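Local coordinates for Alr4995 protein (Nostoc sp., PDB 6LRF) that probably converts arginine to ornithine with its arginine dihydrolase domain and ornithine onward to proline with a separate ornithine cyclodeaminase region, at residues A123-E128 against V269-R274; E164-L169 against L182-A187; H168-F173 against A262-L267; C174-G179 against V243-L248. One frame throughout, in Å; residues are numbered along the deposited sequence.

Contact 1: A123-E128 against V269-R274; sequences ALLDRE and VTEPVR
A two-pronged salt bridge between Arg127 and Glu271 ties the turn after edge strand 123-125 to the loop running from strand 267-268 to strand 280-292, in the N-terminal guanidine-modifying domain, an alpha/beta propeller. Arg127 starts out away from the loop, but its chain folds back at its second and third torsions and meets the carboxylate end-on. Arg127 NH1 reaches Glu271 OE2 at 3.1 Å along a nearly straight bond (167°), with OE2 in the guanidinium plane. Arg127 NH2 takes Glu271 OE1 at 2.9 Å, on the syn lone pair, with a more bent bond of 140°. The two flat groups are turned 45° from each other, so the grip is twisted. Leu125 approaches Glu271 from the opposite direction and sets CD1 3.6 Å from Glu271 CD; Leu76 of strand 73-76 packs on both residues. Farther along, the extended Arg274 sends NH2 to the backbone carbonyl of Glu128, with 3.1 Å between Arg274 NH2 and Glu128 O. Arg268 lies close to the Arg127 guanidinium and makes a long, weak ion pair with Glu271. Buried beside leucines but gripped by Arg127, with Arg268 as a more distant positive charge, the carboxylate would probably stay ionised.

Contact 2: E164-L169 against L182-A187; sequences ERFYHL and LYYPGA
Phe166 and Tyr184 meet obliquely, their ring planes at 57° and their centroids 5.3 Å apart, where the loop 164-169 folds onto the 3-10 turn that follows strand 181-183 in the alpha/beta propeller domain. The side chains cross at about a right angle. Touching is concentrated at one corner of each ring, with Phe166 CE2 3.7 Å from Tyr184 CE2. Tyr184 gets there because its CG stands opposite the backbone N (chi1 174°), which swings the phenol across to the loop. Nearer the backbone, Phe166 CB packs against Ala187 CB at 4.2 Å. Ala213 of helix 210-213 touches both rings and helps bury the pair. Phe166 CE2 also sits over one face of the Arg165 guanidinium, 3.9 Å above its centre. Arg165 is itself held by Asp163 and Glu210, and by a salt bridge to Glu475 of a neighbouring subunit, so this packing lies next to the subunit interface. The turn after Tyr184 is closed by a backbone bond from Ala187 N to Tyr184 O, 2.9 Å long, and it brings Gly186 N over the centre of the Tyr184 ring, 3.9 Å above its plane.

Contact 3: H168-F173 against A262-L267; sequences HLDTCF and AKCLTL
With chi1 at 73°, Asp170 holds its carboxylate wedged between its own backbone N and carbonyl carbon, facing Cys264, whose SG stands beside its backbone N (chi1 -79°) and looks back at it. The meeting lies in the core of the alpha/beta propeller, between the 3-10 turn 169-171 and the loop leading into strand 267-268. Both carboxylate oxygens look at the sulfur: Asp170 OD2 is 3.7 Å from Cys264 SG, and OD1 of the same aspartate is 3.8 Å from it. Lys263 crosses Asp170 obliquely and offers only its aliphatic chain here, CG lying 3.8 Å from Asp170 OD2. His168 also turns toward the site, with His168 ND1 5.2 Å from Cys264 SG. Guanidine-modifying enzymes use a cysteine nucleophile and a histidine, and the placing of Cys264 and His168 is consistent with those roles, though inferred from the family.

Asn219 steadies both walls, bonding to Asp170 O through its ND2 and to Cys264 N through its OD1. His168 is linked to the turn through its carbonyl, which accepts from both the backbone N and the hydroxyl of Thr171; the bond from Thr171 OG1 to His168 O is 2.6 Å. The bent Lys263 chain carries its amino group to a water lying 3.1 Å from Lys263 NZ and 2.7 Å from Phe173 O.

Contact 4: C174-G179 against V243-L248; sequences CPLANG and VGFQVL
Phe245 sets the far end of its ring against Leu176 and Ala177, joining the turn after strand 173-175 to the segment that leads from helix 234-242 into strand 246-249. Within the alpha/beta propeller, the contact links that turn to the sheet whose edge strand is 246-249. A Schellman motif closes the helix: Gly244, at positive phi, is its C-prime residue, and Phe245 N bonds back to Leu240 O. Phe245 then turns its side chain inward, CG opposite its own carbonyl carbon (chi1 -72°). Leu176 slants against the ring and touches it with two parts of its chain. Leu176 CB lies 3.7 Å from Phe245 CZ, while Leu176 CD1 sits 4.1 Å from Phe245 CE2. The Ala177 methyl adds a looser touch, Ala177 CB to Phe245 CE1 at 4.4 Å. Asn222 of strand 221-223 packs on both Leu176 and Phe245, and its OD1 accepts from Ala177 N, so the loop end is held by a polar bond beside the apolar packing. Val227 of strand 226-229 also touches the leucine, and Leu240 the ring. The backbone carbonyl of Ala177 meets the ring at its edge, near its plane, with Ala177 O 3.4 Å from Phe245 CZ.

How the contacts relate
All four contacts belong to the N-terminal arginine-processing domain, and contacts 2, 3 and 4 nest along the chain inside the long loop closed by contact 1. Contacts 2 and 3 start from the same loop, share His168 and Leu169, and lie about 10 Å apart between centres. Contact 4 begins within strand 173-175, the neighbour of strand 181-183 from contact 2. Contact 1 lies about 14 Å from contact 3 and 15 Å from contact 4, centre to centre, and Leu124 reaches over to Asp170 and Lys263. Contact 3, the probable active-site region, thus has around it contacts that tie loops and strands of the same domain together.

Contact 1: A123-E128 against V269-R274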
loop_
_atom_site.group_PDB
_atom_site.type_symbol
_atom_site.label_atom_id
_atom_site.label_comp_id
_atom_site.label_asym_id
_atom_site.label_seq_id
_atom_site.Cartn_x
_atom_site.Cartn_y
_atom_site.Cartn_z
ATOM N N ALA B 123 -15.070 27.701 -35.841
ATOM C CA ALA B 123 -14.001 28.328 -36.603
ATOM C C ALA B 123 -14.098 29.837 -36.488
ATOM O O ALA B 123 -15.073 30.444 -36.953
ATOM C CB ALA B 123 -14.047 27.900 -38.041
ATOM N N LEU B 124 -13.095 30.445 -35.859
ATOM C CA LEU B 124 -13.128 31.881 -35.605
ATOM C C LEU B 124 -12.012 32.624 -36.305
ATOM O O LEU B 124 -10.843 32.240 -36.238
ATOM C CB LEU B 124 -13.064 32.149 -34.114
ATOM C CG LEU B 124 -14.345 31.686 -33.435
ATOM C CD1 LEU B 124 -14.211 31.785 -31.946
ATOM C CD2 LEU B 124 -15.484 32.563 -33.915
ATOM N N LEU B 125 -12.381 33.704 -36.973
ATOM C CA LEU B 125 -11.417 34.519 -37.698
ATOM C C LEU B 125 -10.576 35.379 -36.762
ATOM O O LEU B 125 -11.068 35.928 -35.783
ATOM C CB LEU B 125 -12.135 35.418 -38.705
ATOM C CG LEU B 125 -12.714 34.693 -39.919
ATOM C CD1 LEU B 125 -13.770 35.567 -40.615
ATOM C CD2 LEU B 125 -11.603 34.305 -40.894
ATOM N N ASP B 126 -9.294 35.470 -37.065
ATOM C CA ASP B 126 -8.444 36.484 -36.458
ATOM C C ASP B 126 -9.052 37.842 -36.836
ATOM O O ASP B 126 -9.400 38.051 -38.002
ATOM C CB ASP B 126 -7.007 36.322 -36.961
ATOM C CG ASP B 126 -6.129 37.512 -36.642
ATOM O OD1 ASP B 126 -5.693 37.623 -35.478
ATOM O OD2 ASP B 126 -5.865 38.314 -37.569
ATOM N N ARG B 127 -9.224 38.744 -35.872
ATOM C CA ARG B 127 -10.014 39.957 -36.134
ATOM C C ARG B 127 -9.326 40.929 -37.097
ATOM O O ARG B 127 -9.984 41.752 -37.745
ATOM C CB ARG B 127 -10.362 40.677 -34.833
ATOM C CG ARG B 127 -11.340 39.918 -33.942
ATOM C CD ARG B 127 -12.406 39.153 -34.724
ATOM N NE ARG B 127 -13.112 39.988 -35.697
ATOM C CZ ARG B 127 -13.990 39.529 -36.588
ATOM N NH1 ARG B 127 -14.299 38.240 -36.633
ATOM N NH2 ARG B 127 -14.568 40.362 -37.441
ATOM N N GLU B 128 -8.010 40.823 -37.208
ATOM C CA GLU B 128 -7.289 41.572 -38.232
ATOM C C GLU B 128 -7.255 40.745 -39.535
ATOM O O GLU B 128 -6.561 41.095 -40.493
ATOM C CB GLU B 128 -5.878 41.940 -37.734
ATOM C CG GLU B 128 -5.913 42.779 -36.441
ATOM C CD GLU B 128 -4.587 42.814 -35.664
ATOM O OE1 GLU B 128 -3.738 41.906 -35.837
ATOM O OE2 GLU B 128 -4.401 43.762 -34.864
ATOM N N VAL B 269 -21.958 38.417 -40.377
ATOM C CA VAL B 269 -22.004 38.078 -41.795
ATOM C C VAL B 269 -21.248 39.119 -42.642
ATOM O O VAL B 269 -21.157 38.995 -43.869
ATOM C CB VAL B 269 -23.453 37.936 -42.272
ATOM C CG1 VAL B 269 -24.041 36.660 -41.732
ATOM C CG2 VAL B 269 -24.285 39.141 -41.809
ATOM N N THR B 270 -20.693 40.118 -41.958
ATOM C CA THR B 270 -19.818 41.136 -42.552
ATOM C C THR B 270 -18.364 40.895 -42.167
ATOM O O THR B 270 -17.878 41.433 -41.172
ATOM C CB THR B 270 -20.220 42.568 -42.099
ATOM O OG1 THR B 270 -21.529 42.859 -42.586
ATOM C CG2 THR B 270 -19.254 43.620 -42.645
ATOM N N GLU B 271 -17.678 40.074 -42.961
ATOM C CA GLU B 271 -16.274 39.736 -42.725
ATOM C C GLU B 271 -15.448 40.095 -43.948
ATOM O O GLU B 271 -15.375 39.313 -44.902
ATOM C CB GLU B 271 -16.103 38.236 -42.409
ATOM C CG GLU B 271 -16.824 37.739 -41.159
ATOM C CD GLU B 271 -16.163 38.204 -39.870
ATOM O OE1 GLU B 271 -15.291 39.106 -39.933
ATOM O OE2 GLU B 271 -16.508 37.661 -38.794
ATOM N N PRO B 272 -14.832 41.287 -43.937
ATOM C CA PRO B 272 -14.051 41.728 -45.100
ATOM C C PRO B 272 -12.799 40.879 -45.306
ATOM O O PRO B 272 -12.169 40.452 -44.335
ATOM C CB PRO B 272 -13.685 43.181 -44.753
ATOM C CG PRO B 272 -14.681 43.592 -43.683
ATOM C CD PRO B 272 -14.962 42.339 -42.911
ATOM N N VAL B 273 -12.456 40.639 -46.566
ATOM C CA VAL B 273 -11.331 39.783 -46.911
ATOM C C VAL B 273 -10.059 40.612 -46.967
ATOM O O VAL B 273 -10.002 41.631 -47.658
ATOM C CB VAL B 273 -11.555 39.078 -48.260
ATOM C CG1 VAL B 273 -10.317 38.294 -48.685
ATOM C CG2 VAL B 273 -12.763 38.162 -48.175
ATOM N N ARG B 274 -9.043 40.188 -46.229
ATOM C CA ARG B 274 -7.808 40.952 -46.139
ATOM C C ARG B 274 -6.968 40.760 -47.411
ATOM O O ARG B 274 -7.032 39.709 -48.065
ATOM C CB ARG B 274 -7.032 40.542 -44.878
ATOM C CG ARG B 274 -5.934 41.492 -44.463
ATOM C CD ARG B 274 -5.137 40.953 -43.290
ATOM N NE ARG B 274 -3.764 41.458 -43.295
ATOM C CZ ARG B 274 -3.238 42.242 -42.355
ATOM N NH1 ARG B 274 -1.978 42.643 -42.465
ATOM N NH2 ARG B 274 -3.963 42.623 -41.305
#

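Contact 2: E164-L169 against L182-A187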
loop_
_atom_site.group_PDB
_atom_site.type_symbol
_atom_site.label_atom_id
_atom_site.label_comp_id
_atom_site.label_asym_id
_atom_site.label_seq_id
_atom_site.Cartn_x
_atom_site.Cartn_y
_atom_site.Cartn_z
ATOM N N GLU B 164 -15.113 18.359 -22.818
ATOM C CA GLU B 164 -16.437 18.198 -23.399
ATOM C C GLU B 164 -17.411 19.336 -23.049
ATOM O O GLU B 164 -18.392 19.553 -23.758
ATOM C CB GLU B 164 -17.021 16.857 -22.968
ATOM C CG GLU B 164 -18.254 16.454 -23.742
ATOM C CD GLU B 164 -19.022 15.328 -23.070
ATOM O OE1 GLU B 164 -18.677 14.969 -21.915
ATOM O OE2 GLU B 164 -19.971 14.805 -23.700
ATOM N N ARG B 165 -17.137 20.069 -21.974
ATOM C CA ARG B 165 -17.961 21.227 -21.632
ATOM C C ARG B 165 -17.805 22.325 -22.683
ATOM O O ARG B 165 -18.761 23.025 -23.017
ATOM C CB ARG B 165 -17.593 21.769 -20.250
ATOM C CG ARG B 165 -17.975 20.840 -19.089
ATOM C CD ARG B 165 -17.411 21.346 -17.772
ATOM N NE ARG B 165 -15.954 21.348 -17.785
ATOM C CZ ARG B 165 -15.194 22.111 -17.006
ATOM N NH1 ARG B 165 -15.749 22.945 -16.135
ATOM N NH2 ARG B 165 -13.870 22.036 -17.099
ATOM N N PHE B 166 -16.589 22.463 -23.200
ATOM C CA PHE B 166 -16.293 23.470 -24.203
ATOM C C PHE B 166 -16.124 22.764 -25.535
ATOM O O PHE B 166 -15.011 22.642 -26.076
ATOM C CB PHE B 166 -15.065 24.273 -23.782
ATOM C CG PHE B 166 -15.166 24.786 -22.368
ATOM C CD1 PHE B 166 -15.984 25.869 -22.069
ATOM C CD2 PHE B 166 -14.481 24.158 -21.329
ATOM C CE1 PHE B 166 -16.101 26.333 -20.757
ATOM C CE2 PHE B 166 -14.586 24.617 -20.022
ATOM C CZ PHE B 166 -15.397 25.706 -19.733
ATOM N N TYR B 167 -17.274 22.293 -26.026
ATOM C CA TYR B 167 -17.399 21.403 -27.173
ATOM C C TYR B 167 -17.351 22.149 -28.517
ATOM O O TYR B 167 -17.105 21.538 -29.560
ATOM C CB TYR B 167 -18.708 20.595 -27.055
ATOM C CG TYR B 167 -19.975 21.445 -27.096
ATOM C CD1 TYR B 167 -20.401 22.158 -25.981
ATOM C CD2 TYR B 167 -20.731 21.541 -28.261
ATOM C CE1 TYR B 167 -21.551 22.939 -26.024
ATOM C CE2 TYR B 167 -21.885 22.321 -28.316
ATOM C CZ TYR B 167 -22.293 23.017 -27.194
ATOM O OH TYR B 167 -23.441 23.798 -27.243
ATOM N N HIS B 168 -17.602 23.460 -28.483
ATOM C CA HIS B 168 -17.375 24.329 -29.641
ATOM C C HIS B 168 -16.233 25.284 -29.341
ATOM O O HIS B 168 -16.036 25.691 -28.198
ATOM C CB HIS B 168 -18.632 25.139 -30.003
ATOM C CG HIS B 168 -19.638 24.387 -30.815
ATOM N ND1 HIS B 168 -20.978 24.720 -30.828
ATOM C CD2 HIS B 168 -19.501 23.339 -31.663
ATOM C CE1 HIS B 168 -21.627 23.896 -31.634
ATOM N NE2 HIS B 168 -20.755 23.050 -32.156
ATOM N N LEU B 169 -15.497 25.653 -30.375
ATOM C CA LEU B 169 -14.381 26.572 -30.235
ATOM C C LEU B 169 -14.790 27.907 -29.627
ATOM O O LEU B 169 -14.043 28.478 -28.828
ATOM C CB LEU B 169 -13.737 26.811 -31.593
ATOM C CG LEU B 169 -12.472 27.666 -31.544
ATOM C CD1 LEU B 169 -11.402 27.010 -30.613
ATOM C CD2 LEU B 169 -11.928 27.910 -32.949
ATOM N N LEU B 182 -9.196 36.381 -26.140
ATOM C CA LEU B 182 -9.838 35.948 -24.915
ATOM C C LEU B 182 -10.062 34.448 -25.000
ATOM O O LEU B 182 -10.807 33.981 -25.866
ATOM C CB LEU B 182 -11.162 36.689 -24.727
ATOM C CG LEU B 182 -12.009 36.350 -23.504
ATOM C CD1 LEU B 182 -11.440 37.052 -22.291
ATOM C CD2 LEU B 182 -13.469 36.742 -23.736
ATOM N N TYR B 183 -9.403 33.681 -24.137
ATOM C CA TYR B 183 -9.479 32.233 -24.254
ATOM C C TYR B 183 -9.227 31.538 -22.929
ATOM O O TYR B 183 -8.695 32.128 -21.989
ATOM C CB TYR B 183 -8.497 31.726 -25.328
ATOM C CG TYR B 183 -7.044 31.609 -24.913
ATOM C CD1 TYR B 183 -6.382 30.381 -24.956
ATOM C CD2 TYR B 183 -6.331 32.717 -24.487
ATOM C CE1 TYR B 183 -5.040 30.267 -24.583
ATOM C CE2 TYR B 183 -4.996 32.617 -24.119
ATOM C CZ TYR B 183 -4.357 31.394 -24.163
ATOM O OH TYR B 183 -3.035 31.314 -23.788
ATOM N N TYR B 184 -9.632 30.278 -22.872
ATOM C CA TYR B 184 -9.469 29.451 -21.688
ATOM C C TYR B 184 -8.529 28.276 -21.967
ATOM O O TYR B 184 -8.967 27.246 -22.485
ATOM C CB TYR B 184 -10.828 28.939 -21.222
ATOM C CG TYR B 184 -10.742 27.949 -20.089
ATOM C CD1 TYR B 184 -10.174 28.310 -18.873
ATOM C CD2 TYR B 184 -11.235 26.660 -20.229
ATOM C CE1 TYR B 184 -10.096 27.408 -17.825
ATOM C CE2 TYR B 184 -11.163 25.752 -19.188
ATOM C CZ TYR B 184 -10.593 26.135 -17.990
ATOM O OH TYR B 184 -10.513 25.241 -16.948
ATOM N N PRO B 185 -7.239 28.423 -21.608
ATOM C CA PRO B 185 -6.182 27.463 -21.964
ATOM C C PRO B 185 -6.482 26.010 -21.589
ATOM O O PRO B 185 -5.984 25.101 -22.252
ATOM C CB PRO B 185 -4.964 27.976 -21.178
ATOM C CG PRO B 185 -5.220 29.445 -21.015
ATOM C CD PRO B 185 -6.713 29.541 -20.799
ATOM N N GLY B 186 -7.299 25.793 -20.567
ATOM C CA GLY B 186 -7.619 24.441 -20.143
ATOM C C GLY B 186 -8.506 23.686 -21.115
ATOM O O GLY B 186 -8.718 22.478 -20.981
ATOM N N ALA B 187 -9.039 24.391 -22.106
ATOM C CA ALA B 187 -9.911 23.750 -23.083
ATOM C C ALA B 187 -9.125 23.070 -24.202
ATOM O O ALA B 187 -9.694 22.301 -24.964
ATOM C CB ALA B 187 -10.895 24.770 -23.674
#

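Contact 3: H168-F173 against A262-L267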
loop_
_atom_site.group_PDB
_atom_site.type_symbol
_atom_site.label_atom_id
_atom_site.label_comp_id
_atom_site.label_asym_id
_atom_site.label_seq_id
_atom_site.Cartn_x
_atom_site.Cartn_y
_atom_site.Cartn_z
ATOM N N HIS B 168 -17.602 23.460 -28.483
ATOM C CA HIS B 168 -17.375 24.329 -29.641
ATOM C C HIS B 168 -16.233 25.284 -29.341
ATOM O O HIS B 168 -16.036 25.691 -28.198
ATOM C CB HIS B 168 -18.632 25.139 -30.003
ATOM C CG HIS B 168 -19.638 24.387 -30.815
ATOM N ND1 HIS B 168 -20.978 24.720 -30.828
ATOM C CD2 HIS B 168 -19.501 23.339 -31.663
ATOM C CE1 HIS B 168 -21.627 23.896 -31.634
ATOM N NE2 HIS B 168 -20.755 23.050 -32.156
ATOM N N LEU B 169 -15.497 25.653 -30.375
ATOM C CA LEU B 169 -14.381 26.572 -30.235
ATOM C C LEU B 169 -14.790 27.907 -29.627
ATOM O O LEU B 169 -14.043 28.478 -28.828
ATOM C CB LEU B 169 -13.737 26.811 -31.593
ATOM C CG LEU B 169 -12.472 27.666 -31.544
ATOM C CD1 LEU B 169 -11.402 27.010 -30.613
ATOM C CD2 LEU B 169 -11.928 27.910 -32.949
ATOM N N ASP B 170 -15.975 28.403 -29.993
ATOM C CA ASP B 170 -16.405 29.733 -29.554
ATOM C C ASP B 170 -16.879 29.775 -28.100
ATOM O O ASP B 170 -17.245 30.838 -27.598
ATOM C CB ASP B 170 -17.505 30.286 -30.489
ATOM C CG ASP B 170 -18.868 29.605 -30.316
ATOM O OD1 ASP B 170 -18.975 28.558 -29.638
ATOM O OD2 ASP B 170 -19.859 30.129 -30.897
ATOM N N THR B 171 -16.874 28.627 -27.426
ATOM C CA THR B 171 -17.186 28.595 -25.991
ATOM C C THR B 171 -15.942 28.784 -25.113
ATOM O O THR B 171 -16.062 28.938 -23.900
ATOM C CB THR B 171 -17.856 27.273 -25.571
ATOM O OG1 THR B 171 -16.948 26.188 -25.792
ATOM C CG2 THR B 171 -19.117 27.035 -26.368
ATOM N N CYS B 172 -14.759 28.783 -25.722
ATOM C CA CYS B 172 -13.510 28.828 -24.956
ATOM C C CYS B 172 -12.426 29.625 -25.656
ATOM O O CYS B 172 -11.264 29.605 -25.242
ATOM C CB CYS B 172 -12.997 27.409 -24.686
ATOM S SG CYS B 172 -12.769 26.355 -26.188
ATOM N N PHE B 173 -12.806 30.327 -26.719
ATOM C CA PHE B 173 -11.830 30.972 -27.585
ATOM C C PHE B 173 -12.484 32.150 -28.300
ATOM O O PHE B 173 -13.573 31.997 -28.865
ATOM C CB PHE B 173 -11.297 29.947 -28.582
ATOM C CG PHE B 173 -10.106 30.402 -29.358
ATOM C CD1 PHE B 173 -10.259 31.059 -30.581
ATOM C CD2 PHE B 173 -8.826 30.134 -28.892
ATOM C CE1 PHE B 173 -9.152 31.471 -31.317
ATOM C CE2 PHE B 173 -7.706 30.538 -29.620
ATOM C CZ PHE B 173 -7.870 31.209 -30.837
ATOM N N ALA B 262 -24.032 34.386 -25.710
ATOM C CA ALA B 262 -24.102 35.541 -26.609
ATOM C C ALA B 262 -23.546 35.234 -28.005
ATOM O O ALA B 262 -24.269 35.333 -28.992
ATOM C CB ALA B 262 -23.375 36.724 -25.999
ATOM N N LYS B 263 -22.277 34.847 -28.080
ATOM C CA LYS B 263 -21.640 34.590 -29.367
ATOM C C LYS B 263 -22.378 33.490 -30.153
ATOM O O LYS B 263 -22.477 33.570 -31.378
ATOM C CB LYS B 263 -20.166 34.213 -29.151
ATOM C CG LYS B 263 -19.352 33.909 -30.413
ATOM C CD LYS B 263 -19.011 35.166 -31.210
ATOM C CE LYS B 263 -17.679 35.010 -31.950
ATOM N NZ LYS B 263 -16.529 35.446 -31.110
ATOM N N CYS B 264 -22.906 32.481 -29.452
ATOM C CA CYS B 264 -23.615 31.375 -30.099
ATOM C C CYS B 264 -24.890 31.845 -30.779
ATOM O O CYS B 264 -25.313 31.273 -31.781
ATOM C CB CYS B 264 -23.971 30.277 -29.087
ATOM S SG CYS B 264 -22.615 29.164 -28.655
ATOM N N LEU B 265 -25.498 32.887 -30.214
ATOM C CA LEU B 265 -26.781 33.399 -30.685
ATOM C C LEU B 265 -26.640 34.352 -31.884
ATOM O O LEU B 265 -27.641 34.825 -32.426
ATOM C CB LEU B 265 -27.503 34.100 -29.527
ATOM C CG LEU B 265 -28.066 33.133 -28.475
ATOM C CD1 LEU B 265 -28.533 33.878 -27.217
ATOM C CD2 LEU B 265 -29.193 32.296 -29.072
ATOM N N THR B 266 -25.396 34.607 -32.294
ATOM C CA THR B 266 -25.082 35.570 -33.346
ATOM C C THR B 266 -24.139 34.985 -34.400
ATOM O O THR B 266 -23.328 34.105 -34.112
ATOM C CB THR B 266 -24.399 36.860 -32.786
ATOM O OG1 THR B 266 -23.050 36.563 -32.381
ATOM C CG2 THR B 266 -25.173 37.452 -31.608
ATOM N N LEU B 267 -24.232 35.504 -35.617
ATOM C CA LEU B 267 -23.255 35.210 -36.653
ATOM C C LEU B 267 -22.902 36.513 -37.366
ATOM O O LEU B 267 -23.782 37.189 -37.904
ATOM C CB LEU B 267 -23.805 34.174 -37.628
ATOM C CG LEU B 267 -22.926 33.806 -38.820
ATOM C CD1 LEU B 267 -21.625 33.156 -38.373
ATOM C CD2 LEU B 267 -23.686 32.897 -39.753
HETATM O O HOH W 1 -15.958 33.241 -29.022
#

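Contact 4: C174-G179 against V243-L248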
loop_
_atom_site.group_PDB
_atom_site.type_symbol
_atom_site.label_atom_id
_atom_site.label_comp_id
_atom_site.label_asym_id
_atom_site.label_seq_id
_atom_site.Cartn_x
_atom_site.Cartn_y
_atom_site.Cartn_z
ATOM N N CYS B 174 -11.844 33.316 -28.280
ATOM C CA CYS B 174 -12.502 34.518 -28.789
ATOM C C CYS B 174 -11.529 35.612 -29.245
ATOM O O CYS B 174 -11.104 36.463 -28.444
ATOM C CB CYS B 174 -13.451 35.087 -27.726
ATOM S SG CYS B 174 -14.532 36.454 -28.357
ATOM N N PRO B 175 -11.178 35.599 -30.546
ATOM C CA PRO B 175 -10.382 36.674 -31.138
ATOM C C PRO B 175 -11.103 38.030 -31.001
ATOM O O PRO B 175 -12.309 38.115 -31.227
ATOM C CB PRO B 175 -10.249 36.250 -32.607
ATOM C CG PRO B 175 -10.496 34.752 -32.597
ATOM C CD PRO B 175 -11.520 34.550 -31.525
ATOM N N LEU B 176 -10.370 39.062 -30.602
ATOM C CA LEU B 176 -10.948 40.389 -30.359
ATOM C C LEU B 176 -10.233 41.436 -31.189
ATOM O O LEU B 176 -9.161 41.173 -31.746
ATOM C CB LEU B 176 -10.862 40.772 -28.879
ATOM C CG LEU B 176 -11.571 39.858 -27.887
ATOM C CD1 LEU B 176 -11.079 40.148 -26.478
ATOM C CD2 LEU B 176 -13.069 40.030 -27.987
ATOM N N ALA B 177 -10.813 42.628 -31.262
ATOM C CA ALA B 177 -10.184 43.712 -32.007
ATOM C C ALA B 177 -8.804 44.015 -31.434
ATOM O O ALA B 177 -8.531 43.700 -30.270
ATOM C CB ALA B 177 -11.061 44.959 -31.981
ATOM N N ASN B 178 -7.937 44.603 -32.260
ATOM C CA ASN B 178 -6.631 45.089 -31.812
ATOM C C ASN B 178 -5.724 43.943 -31.344
ATOM O O ASN B 178 -4.945 44.094 -30.403
ATOM C CB ASN B 178 -6.827 46.122 -30.694
ATOM C CG ASN B 178 -5.604 46.966 -30.452
ATOM O OD1 ASN B 178 -4.815 47.213 -31.368
ATOM N ND2 ASN B 178 -5.438 47.425 -29.212
ATOM N N GLY B 179 -5.857 42.790 -31.992
ATOM C CA GLY B 179 -4.985 41.647 -31.753
ATOM C C GLY B 179 -5.210 40.826 -30.490
ATOM O O GLY B 179 -4.489 39.860 -30.243
ATOM N N VAL B 243 -7.308 47.169 -21.099
ATOM C CA VAL B 243 -6.745 47.438 -22.427
ATOM C C VAL B 243 -7.742 48.137 -23.350
ATOM O O VAL B 243 -7.568 48.146 -24.568
ATOM C CB VAL B 243 -6.236 46.145 -23.127
ATOM C CG1 VAL B 243 -5.087 45.521 -22.336
ATOM C CG2 VAL B 243 -7.375 45.142 -23.347
ATOM N N GLY B 244 -8.787 48.721 -22.773
ATOM C CA GLY B 244 -9.664 49.605 -23.521
ATOM C C GLY B 244 -10.953 49.040 -24.100
ATOM O O GLY B 244 -11.599 49.710 -24.899
ATOM N N PHE B 245 -11.331 47.823 -23.714
ATOM C CA PHE B 245 -12.625 47.264 -24.113
ATOM C C PHE B 245 -13.730 47.705 -23.153
ATOM O O PHE B 245 -13.521 47.743 -21.941
ATOM C CB PHE B 245 -12.584 45.734 -24.150
ATOM C CG PHE B 245 -11.798 45.168 -25.291
ATOM C CD1 PHE B 245 -12.287 45.237 -26.587
ATOM C CD2 PHE B 245 -10.580 44.543 -25.067
ATOM C CE1 PHE B 245 -11.567 44.705 -27.649
ATOM C CE2 PHE B 245 -9.856 44.006 -26.120
ATOM C CZ PHE B 245 -10.351 44.089 -27.415
ATOM N N GLN B 246 -14.908 48.020 -23.690
ATOM C CA GLN B 246 -16.063 48.317 -22.849
ATOM C C GLN B 246 -16.933 47.075 -22.721
ATOM O O GLN B 246 -17.397 46.517 -23.722
ATOM C CB GLN B 246 -16.885 49.492 -23.403
ATOM C CG GLN B 246 -18.342 49.442 -22.956
ATOM C CD GLN B 246 -19.190 50.630 -23.405
ATOM O OE1 GLN B 246 -19.070 51.118 -24.535
ATOM N NE2 GLN B 246 -20.079 51.080 -22.520
ATOM N N VAL B 247 -17.152 46.648 -21.482
ATOM C CA VAL B 247 -17.864 45.405 -21.222
ATOM C C VAL B 247 -19.349 45.598 -20.948
ATOM O O VAL B 247 -19.730 46.181 -19.937
ATOM C CB VAL B 247 -17.255 44.654 -20.031
ATOM C CG1 VAL B 247 -18.102 43.432 -19.695
ATOM C CG2 VAL B 247 -15.803 44.266 -20.330
ATOM N N LEU B 248 -20.178 45.092 -21.856
ATOM C CA LEU B 248 -21.628 45.056 -21.676
ATOM C C LEU B 248 -22.072 43.654 -21.274
ATOM O O LEU B 248 -21.773 42.678 -21.964
ATOM C CB LEU B 248 -22.348 45.472 -22.964
ATOM C CG LEU B 248 -22.615 46.943 -23.299
ATOM C CD1 LEU B 248 -21.436 47.833 -22.979
ATOM C CD2 LEU B 248 -22.986 47.086 -24.761
#